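PDB 3R5G: CyaB from Pseudomonas aeruginosa, which probably catalyses the formation of cyclic AMP from ATP, the portion described here being the catalytic domain of a longer membrane protein. Local coordinates for residues Val64-Pro69 against Val82-Ala87; Gln72-Asp77 against Tyr161-Asp166. All blocks are in the same frame, centred on the assembly; numbering follows the deposited sequence.

Contact 1: Val64-Pro69 against Val82-Ala87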
ATOM      1  N   VAL A  64       3.223   6.139   9.179  1.00 10.41           N
ATOM      2  CA  VAL A  64       3.622   6.411  10.571  1.00 11.39           C
ATOM      3  C   VAL A  64       2.368   6.555  11.368  1.00 11.05           C
ATOM      4  O   VAL A  64       1.360   7.095  10.832  1.00 12.36           O
ATOM      5  CB  VAL A  64       4.473   7.678  10.668  1.00 10.07           C
ATOM      6  CG1 VAL A  64       4.876   7.996  12.149  1.00 11.24           C
ATOM      7  CG2 VAL A  64       5.675   7.604   9.669  1.00 11.39           C
ATOM      8  N   PHE A  65       2.319   6.054  12.605  1.00  9.13           N
ATOM      9  CA  PHE A  65       1.182   6.356  13.422  1.00  9.00           C
ATOM     10  C   PHE A  65       1.545   6.857  14.795  1.00 11.21           C
ATOM     11  O   PHE A  65       2.682   6.574  15.274  1.00 10.62           O
ATOM     12  CB  PHE A  65       0.180   5.202  13.446  1.00 10.86           C
ATOM     13  CG  PHE A  65       0.773   3.897  13.967  1.00 11.50           C
ATOM     14  CD1 PHE A  65       0.729   3.592  15.323  1.00 13.18           C
ATOM     15  CD2 PHE A  65       1.242   2.991  13.082  1.00 11.92           C
ATOM     16  CE1 PHE A  65       1.197   2.271  15.771  1.00 12.58           C
ATOM     17  CE2 PHE A  65       1.725   1.679  13.487  1.00 14.70           C
ATOM     18  CZ  PHE A  65       1.726   1.367  14.857  1.00 15.09           C
ATOM     19  N   PHE A  66       0.627   7.559  15.407  1.00  9.70           N
ATOM     20  CA  PHE A  66       0.830   8.123  16.754  1.00 10.80           C
ATOM     21  C   PHE A  66      -0.314   7.711  17.651  1.00 11.59           C
ATOM     22  O   PHE A  66      -1.478   7.694  17.253  1.00 12.09           O
ATOM     23  CB  PHE A  66       0.864   9.660  16.676  1.00 10.93           C
ATOM     24  CG  PHE A  66       2.059  10.198  15.992  1.00 10.22           C
ATOM     25  CD1 PHE A  66       3.102  10.832  16.717  1.00 11.40           C
ATOM     26  CD2 PHE A  66       2.163  10.144  14.578  1.00 11.88           C
ATOM     27  CE1 PHE A  66       4.217  11.359  15.940  1.00 11.28           C
ATOM     28  CE2 PHE A  66       3.260  10.623  13.866  1.00  9.56           C
ATOM     29  CZ  PHE A  66       4.263  11.222  14.520  1.00 10.41           C
ATOM     30  N   GLY A  67      -0.003   7.347  18.866  1.00  9.98           N
ATOM     31  CA  GLY A  67      -1.001   6.963  19.881  1.00 11.06           C
ATOM     32  C   GLY A  67      -0.738   5.516  20.354  1.00 11.86           C
ATOM     33  O   GLY A  67      -1.453   5.072  21.266  1.00 14.61           O
ATOM     34  N   ASP A  68       0.171   4.822  19.726  1.00 11.21           N
ATOM     35  CA  ASP A  68       0.506   3.457  20.149  1.00 13.26           C
ATOM     36  C   ASP A  68       1.930   3.259  19.639  1.00 14.47           C
ATOM     37  O   ASP A  68       2.234   3.680  18.531  1.00 13.06           O
ATOM     38  CB  ASP A  68      -0.464   2.410  19.547  1.00 14.73           C
ATOM     39  CG  ASP A  68       0.025   0.994  19.848  1.00 15.04           C
ATOM     40  OD1 ASP A  68      -0.500   0.463  20.814  1.00 19.32           O
ATOM     41  OD2 ASP A  68       0.851   0.433  19.132  1.00 16.65           O
ATOM     42  N   PRO A  69       2.823   2.509  20.401  1.00 14.76           N
ATOM     43  CA  PRO A  69       2.524   1.890  21.683  1.00 17.35           C
ATOM     44  C   PRO A  69       2.346   2.811  22.857  1.00 18.85           C
ATOM     45  O   PRO A  69       1.745   2.402  23.884  1.00 22.37           O
ATOM     46  CB  PRO A  69       3.830   1.029  21.914  1.00 15.70           C
ATOM     47  CG  PRO A  69       4.329   0.623  20.585  1.00 16.59           C
ATOM     48  CD  PRO A  69       4.006   1.974  19.785  1.00 14.44           C
ATOM     49  N   VAL A  82       1.050  15.975  12.693  1.00  7.62           N
ATOM     50  CA  VAL A  82       1.024  17.054  11.644  1.00  7.56           C
ATOM     51  C   VAL A  82       2.307  17.853  11.653  1.00  7.92           C
ATOM     52  O   VAL A  82       2.771  18.273  10.572  1.00  9.03           O
ATOM     53  CB  VAL A  82      -0.208  17.881  11.915  1.00  7.77           C
ATOM     54  CG1 VAL A  82      -0.391  19.078  10.898  1.00 10.46           C
ATOM     55  CG2 VAL A  82      -1.453  17.000  11.679  1.00  9.53           C
ATOM     56  N   SER A  83       2.865  18.114  12.843  1.00  8.74           N
ATOM     57  CA  SER A  83       4.135  18.847  12.953  1.00  8.90           C
ATOM     58  C   SER A  83       5.216  18.054  12.299  1.00  8.76           C
ATOM     59  O   SER A  83       6.091  18.642  11.631  1.00  9.22           O
ATOM     60  CB  SER A  83       4.468  19.160  14.447  1.00  9.58           C
ATOM     61  OG  SER A  83       3.420  19.945  15.007  1.00 10.42           O
ATOM     62  N   MET A  84       5.224  16.705  12.424  1.00  8.74           N
ATOM     63  CA  MET A  84       6.168  15.875  11.711  1.00  9.10           C
ATOM     64  C   MET A  84       6.020  16.079  10.202  1.00  9.56           C
ATOM     65  O   MET A  84       7.016  16.264   9.467  1.00  9.40           O
ATOM     66  CB  MET A  84       5.901  14.456  12.165  1.00  7.80           C
ATOM     67  CG  MET A  84       6.765  13.472  11.417  1.00 11.57           C
ATOM     68  SD  MET A  84       6.266  11.755  11.483  1.00 10.56           S
ATOM     69  CE  MET A  84       4.772  11.949  10.431  1.00 10.16           C
ATOM     70  N   GLY A  85       4.771  16.105   9.742  1.00  8.14           N
ATOM     71  CA  GLY A  85       4.589  16.322   8.293  1.00  8.63           C
ATOM     72  C   GLY A  85       5.087  17.678   7.823  1.00  6.63           C
ATOM     73  O   GLY A  85       5.722  17.728   6.760  1.00  8.67           O
ATOM     74  N   ILE A  86       4.847  18.733   8.620  1.00  7.40           N
ATOM     75  CA  ILE A  86       5.359  20.065   8.301  1.00  7.78           C
ATOM     76  C   ILE A  86       6.892  20.021   8.153  1.00  8.92           C
ATOM     77  O   ILE A  86       7.491  20.555   7.201  1.00  9.23           O
ATOM     78  CB  ILE A  86       4.929  21.087   9.278  1.00  8.38           C
ATOM     79  CG1 ILE A  86       3.403  21.375   9.103  1.00  9.40           C
ATOM     80  CG2 ILE A  86       5.794  22.388   9.186  1.00 10.25           C
ATOM     81  CD1 ILE A  86       2.780  22.104  10.311  1.00  9.85           C
ATOM     82  N   ALA A  87       7.502  19.328   9.151  1.00  9.59           N
ATOM     83  CA  ALA A  87       8.910  19.205   9.131  1.00 10.48           C
ATOM     84  C   ALA A  87       9.462  18.424   7.976  1.00  9.97           C
ATOM     85  O   ALA A  87      10.551  18.739   7.430  1.00 11.22           O
ATOM     86  CB  ALA A  87       9.347  18.567  10.497  1.00  9.37           C
TER

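Contact 2: Gln72-Asp77 against Tyr161-Asp166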
ATOM      1  N   GLN A  72       0.709  10.525  23.970  1.00 17.50           N
ATOM      2  CA  GLN A  72       0.614  11.826  24.661  1.00 19.18           C
ATOM      3  C   GLN A  72      -0.826  12.359  24.897  1.00 16.85           C
ATOM      4  O   GLN A  72      -0.944  13.525  25.269  1.00 19.63           O
ATOM      5  CB  GLN A  72       1.456  12.825  23.876  1.00 20.99           C
ATOM      6  CG  GLN A  72       2.939  12.290  23.631  1.00 22.88           C
ATOM      7  CD  GLN A  72       3.914  13.396  23.111  1.00 27.81           C
ATOM      8  OE1 GLN A  72       3.635  14.563  23.218  1.00 28.71           O
ATOM      9  NE2 GLN A  72       5.115  12.994  22.703  1.00 38.43           N
ATOM     10  N   GLY A  73      -1.854  11.552  24.588  1.00 15.07           N
ATOM     11  CA  GLY A  73      -3.262  11.985  24.521  1.00 15.42           C
ATOM     12  C   GLY A  73      -3.556  12.435  23.105  1.00 15.22           C
ATOM     13  O   GLY A  73      -2.618  12.654  22.337  1.00 15.98           O
ATOM     14  N   ALA A  74      -4.824  12.441  22.772  1.00 16.07           N
ATOM     15  CA  ALA A  74      -5.252  12.492  21.355  1.00 15.94           C
ATOM     16  C   ALA A  74      -4.761  13.804  20.759  1.00 15.75           C
ATOM     17  O   ALA A  74      -4.269  13.802  19.614  1.00 12.74           O
ATOM     18  CB  ALA A  74      -6.753  12.460  21.277  1.00 17.27           C
ATOM     19  N   LYS A  75      -4.843  14.908  21.494  1.00 14.61           N
ATOM     20  CA  LYS A  75      -4.466  16.217  20.899  1.00 13.69           C
ATOM     21  C   LYS A  75      -2.977  16.284  20.629  1.00 13.98           C
ATOM     22  O   LYS A  75      -2.560  16.643  19.519  1.00 13.22           O
ATOM     23  CB  LYS A  75      -4.867  17.307  21.860  1.00 14.10           C
ATOM     24  CG  LYS A  75      -4.390  18.611  21.534  1.00 20.59           C
ATOM     25  CD  LYS A  75      -5.240  19.754  22.187  1.00 26.45           C
ATOM     26  CE  LYS A  75      -4.713  21.064  21.656  1.00 30.58           C
ATOM     27  NZ  LYS A  75      -4.959  22.248  22.554  1.00 34.97           N
ATOM     28  N   LYS A  76      -2.129  15.978  21.601  1.00 12.55           N
ATOM     29  CA  LYS A  76      -0.691  16.006  21.336  1.00 13.54           C
ATOM     30  C   LYS A  76      -0.232  14.970  20.334  1.00 12.69           C
ATOM     31  O   LYS A  76       0.676  15.245  19.569  1.00 13.26           O
ATOM     32  CB  LYS A  76       0.176  15.851  22.642  1.00 14.93           C
ATOM     33  CG  LYS A  76       0.111  17.094  23.475  1.00 19.20           C
ATOM     34  CD  LYS A  76       1.071  16.849  24.743  1.00 25.47           C
ATOM     35  CE  LYS A  76       0.839  17.835  25.845  1.00 33.83           C
ATOM     36  NZ  LYS A  76       0.813  19.272  25.414  1.00 35.38           N
ATOM     37  N   ASP A  77      -0.915  13.845  20.245  1.00 12.55           N
ATOM     38  CA  ASP A  77      -0.541  12.846  19.242  1.00 13.07           C
ATOM     39  C   ASP A  77      -0.808  13.431  17.826  1.00 11.20           C
ATOM     40  O   ASP A  77      -0.008  13.250  16.925  1.00 11.44           O
ATOM     41  CB  ASP A  77      -1.298  11.490  19.405  1.00 12.28           C
ATOM     42  CG  ASP A  77      -0.931  10.705  20.657  1.00 15.56           C
ATOM     43  OD1 ASP A  77       0.122  10.935  21.257  1.00 14.70           O
ATOM     44  OD2 ASP A  77      -1.710   9.834  21.014  1.00 17.29           O
ATOM     45  N   TYR A 161      -8.184  17.998  12.279  1.00 10.13           N
ATOM     46  CA  TYR A 161      -8.294  19.465  12.399  1.00 12.40           C
ATOM     47  C   TYR A 161      -8.829  19.869  13.738  1.00 13.06           C
ATOM     48  O   TYR A 161      -8.267  20.810  14.340  1.00 12.99           O
ATOM     49  CB  TYR A 161      -9.227  19.982  11.240  1.00 12.80           C
ATOM     50  CG  TYR A 161      -9.661  21.404  11.483  1.00 13.36           C
ATOM     51  CD1 TYR A 161      -8.785  22.428  11.244  1.00 13.96           C
ATOM     52  CD2 TYR A 161     -10.980  21.699  11.950  1.00 10.52           C
ATOM     53  CE1 TYR A 161      -9.170  23.767  11.530  1.00 12.28           C
ATOM     54  CE2 TYR A 161     -11.352  23.025  12.185  1.00 12.79           C
ATOM     55  CZ  TYR A 161     -10.453  24.019  11.949  1.00 14.12           C
ATOM     56  OH  TYR A 161     -10.766  25.319  12.249  1.00 15.66           O
ATOM     57  N   SER A 162      -9.887  19.192  14.200  1.00 13.33           N
ATOM     58  CA  SER A 162     -10.518  19.517  15.526  1.00 14.41           C
ATOM     59  C   SER A 162      -9.540  19.501  16.696  1.00 14.26           C
ATOM     60  O   SER A 162      -9.677  20.285  17.622  1.00 17.46           O
ATOM     61  CB  SER A 162     -11.672  18.565  15.854  1.00 16.60           C
ATOM     62  OG  SER A 162     -12.644  18.873  14.860  1.00 22.61           O
ATOM     63  N   LEU A 163      -8.581  18.583  16.626  1.00 13.00           N
ATOM     64  CA  LEU A 163      -7.562  18.431  17.599  1.00 14.30           C
ATOM     65  C   LEU A 163      -6.431  19.425  17.529  1.00 13.76           C
ATOM     66  O   LEU A 163      -5.888  19.807  18.569  1.00 15.76           O
ATOM     67  CB  LEU A 163      -6.985  17.003  17.566  1.00 13.89           C
ATOM     68  CG  LEU A 163      -8.022  15.960  17.994  1.00 15.85           C
ATOM     69  CD1 LEU A 163      -7.535  14.589  17.666  1.00 15.37           C
ATOM     70  CD2 LEU A 163      -8.291  16.080  19.529  1.00 17.03           C
ATOM     71  N   ILE A 164      -6.087  19.909  16.318  1.00 12.92           N
ATOM     72  CA  ILE A 164      -4.866  20.677  16.144  1.00 11.81           C
ATOM     73  C   ILE A 164      -5.182  22.194  15.926  1.00 11.25           C
ATOM     74  O   ILE A 164      -4.243  22.961  15.926  1.00 11.91           O
ATOM     75  CB  ILE A 164      -3.956  20.220  15.030  1.00 10.01           C
ATOM     76  CG1 ILE A 164      -4.599  20.529  13.646  1.00 12.84           C
ATOM     77  CG2 ILE A 164      -3.662  18.704  15.127  1.00 10.41           C
ATOM     78  CD1 ILE A 164      -3.801  20.096  12.489  1.00 13.30           C
ATOM     79  N   LYS A 165      -6.482  22.518  15.748  1.00 11.80           N
ATOM     80  CA  LYS A 165      -6.786  23.882  15.191  1.00 15.09           C
ATOM     81  C   LYS A 165      -6.297  25.056  15.996  1.00 17.99           C
ATOM     82  O   LYS A 165      -6.087  26.092  15.388  1.00 16.48           O
ATOM     83  CB  LYS A 165      -8.275  24.040  14.873  1.00 14.95           C
ATOM     84  CG  LYS A 165      -9.126  23.942  16.185  1.00 17.74           C
ATOM     85  CD  LYS A 165     -10.625  23.899  15.926  1.00 20.75           C
ATOM     86  CE  LYS A 165     -11.287  23.604  17.269  1.00 27.66           C
ATOM     87  NZ  LYS A 165     -12.737  23.470  17.180  1.00 30.78           N
ATOM     88  N   ASP A 166      -6.131  24.951  17.308  1.00 14.17           N
ATOM     89  CA  ASP A 166      -5.651  26.095  18.079  1.00 17.55           C
ATOM     90  C   ASP A 166      -4.175  26.320  17.949  1.00 16.91           C
ATOM     91  O   ASP A 166      -3.720  27.383  18.290  1.00 19.19           O
ATOM     92  CB  ASP A 166      -6.004  25.852  19.548  1.00 19.23           C
ATOM     93  CG  ASP A 166      -5.704  24.394  20.018  1.00 27.08           C
ATOM     94  OD1 ASP A 166      -5.888  23.301  19.296  1.00 34.23           O
ATOM     95  OD2 ASP A 166      -5.378  24.313  21.246  1.00 40.11           O
TER

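Contact 1: Val64-Pro69 against Val82-Ala87
Met-84 reaches from its helix toward Phe-66 and Val-64 on the strand, and the contact can be followed along this one side chain. Its CB already faces the strand and lies 4.3 Å from Phe-66 CZ, a loose approach. With CG anti to the backbone N (chi1 176°) and the next torsion also extended, the chain runs straight out from the helix and carries the sulfur to the side chains of the strand. Met-84 SD then lies 3.7 Å from Phe-66 CZ, and 5.0 Å from the centroid of the Phe-66 ring. The centroid-to-sulfur direction is 88° off the ring normal, which places the sulfur at the edge and almost in the plane: a Met-aromatic contact of the edge type, not one over the face. The same sulfur meets Val-64 tip to tip, with Met-84 SD 4.1 Å from Val-64 CG1. A bend at chi3 (70°) turns the methyl aside, along the ring edge, with Met-84 CE 4.0 Å from Phe-66 CE2.

The backbones stay well apart, the CA atoms of Val-64 and Met-84 being 9.9 Å from each other; side chains alone bridge the layer. Strand alternation explains who takes part: Val-64 and Phe-66 point to the helix, while Phe-65 turns to the other side, onto Leu-10, Thr-53 and Asp-55. Met-84 also touches Phe-13 of strand 6-18 and Ala-47 and Tyr-50 of helix 29-50. It thus sits where its own helix 74-100, helix 29-50 and strands 6-18 and 61-66 of the sheet come together.

Contact 2: Gln72-Asp77 against Tyr161-Asp166
Lys-75 NZ and Asp-166 OD2 make the salt bridge of this contact, modelled at 2.5 Å; that value is very short for such a bond, so the pairing is better supported than its exact length, which is doubtful. The two side chains come from opposite directions. Lys-75 has CG anti to its own N (chi1 171°) and an extended chain beyond, which takes the ammonium group from the first turn of its helix to the carboxylate. Along the way CG and CD pass the carbonyl oxygen of Leu-163, with Lys-75 CG 3.5 Å from Leu-163 O.

Leu-163 supplies the apolar half. Its CB points toward the facing helix, and its two methyls divide the work: Leu-163 CD1 lies 3.9 Å from Ala-74 O and also nears the methyl of Ala-74, whereas Leu-163 CD2 rests 4.1 Å from Lys-75 CA. Backbone proximity makes this possible, for the CA atoms of Lys-75 and Leu-163 are only 5.0 Å apart.

The helix start that carries Ala-74 and Lys-75 is fixed from its other side. Gln-72 N donates to Asp-77 OD1 over 2.8 Å, on the syn side at an N-H...O angle of 154° and with the donor 21° out of the carboxylate plane. Thr-71 OG1 bonds both Asp-77 OD2 and the N of Gly-73, the N-cap residue.

The contact lies at the surface, where the start of helix 74-100 packs on helix 158-164. Inward from it, Ile-164 turns to Ala-78, Val-79 and Val-82 of the long helix and to Ile-156 and Cys-170 on strands 154-157 and 170-176.

Overall arrangement
Helix 74-100 serves both contacts, whose centres are 11 Å apart: contact 2 uses its first turn at the surface, and contact 1 a later, buried part. Along the chain the segments alternate, in the order 64-69, 72-77, 82-87 and 161-166. The two contacts also touch directly, with Val-82 CG1 3.9 Å from Ile-164 CD1 and Phe-66 CB 3.7 Å from Asp-77 O. The order of strands and helices from 6-18 to 109-116 matches the beta-alpha-beta-beta-alpha-beta core of class III nucleotide cyclases. In this catalytic domain, contact 1 packs the second core helix on the sheet, and contact 2 joins that helix to the later helix 158-164.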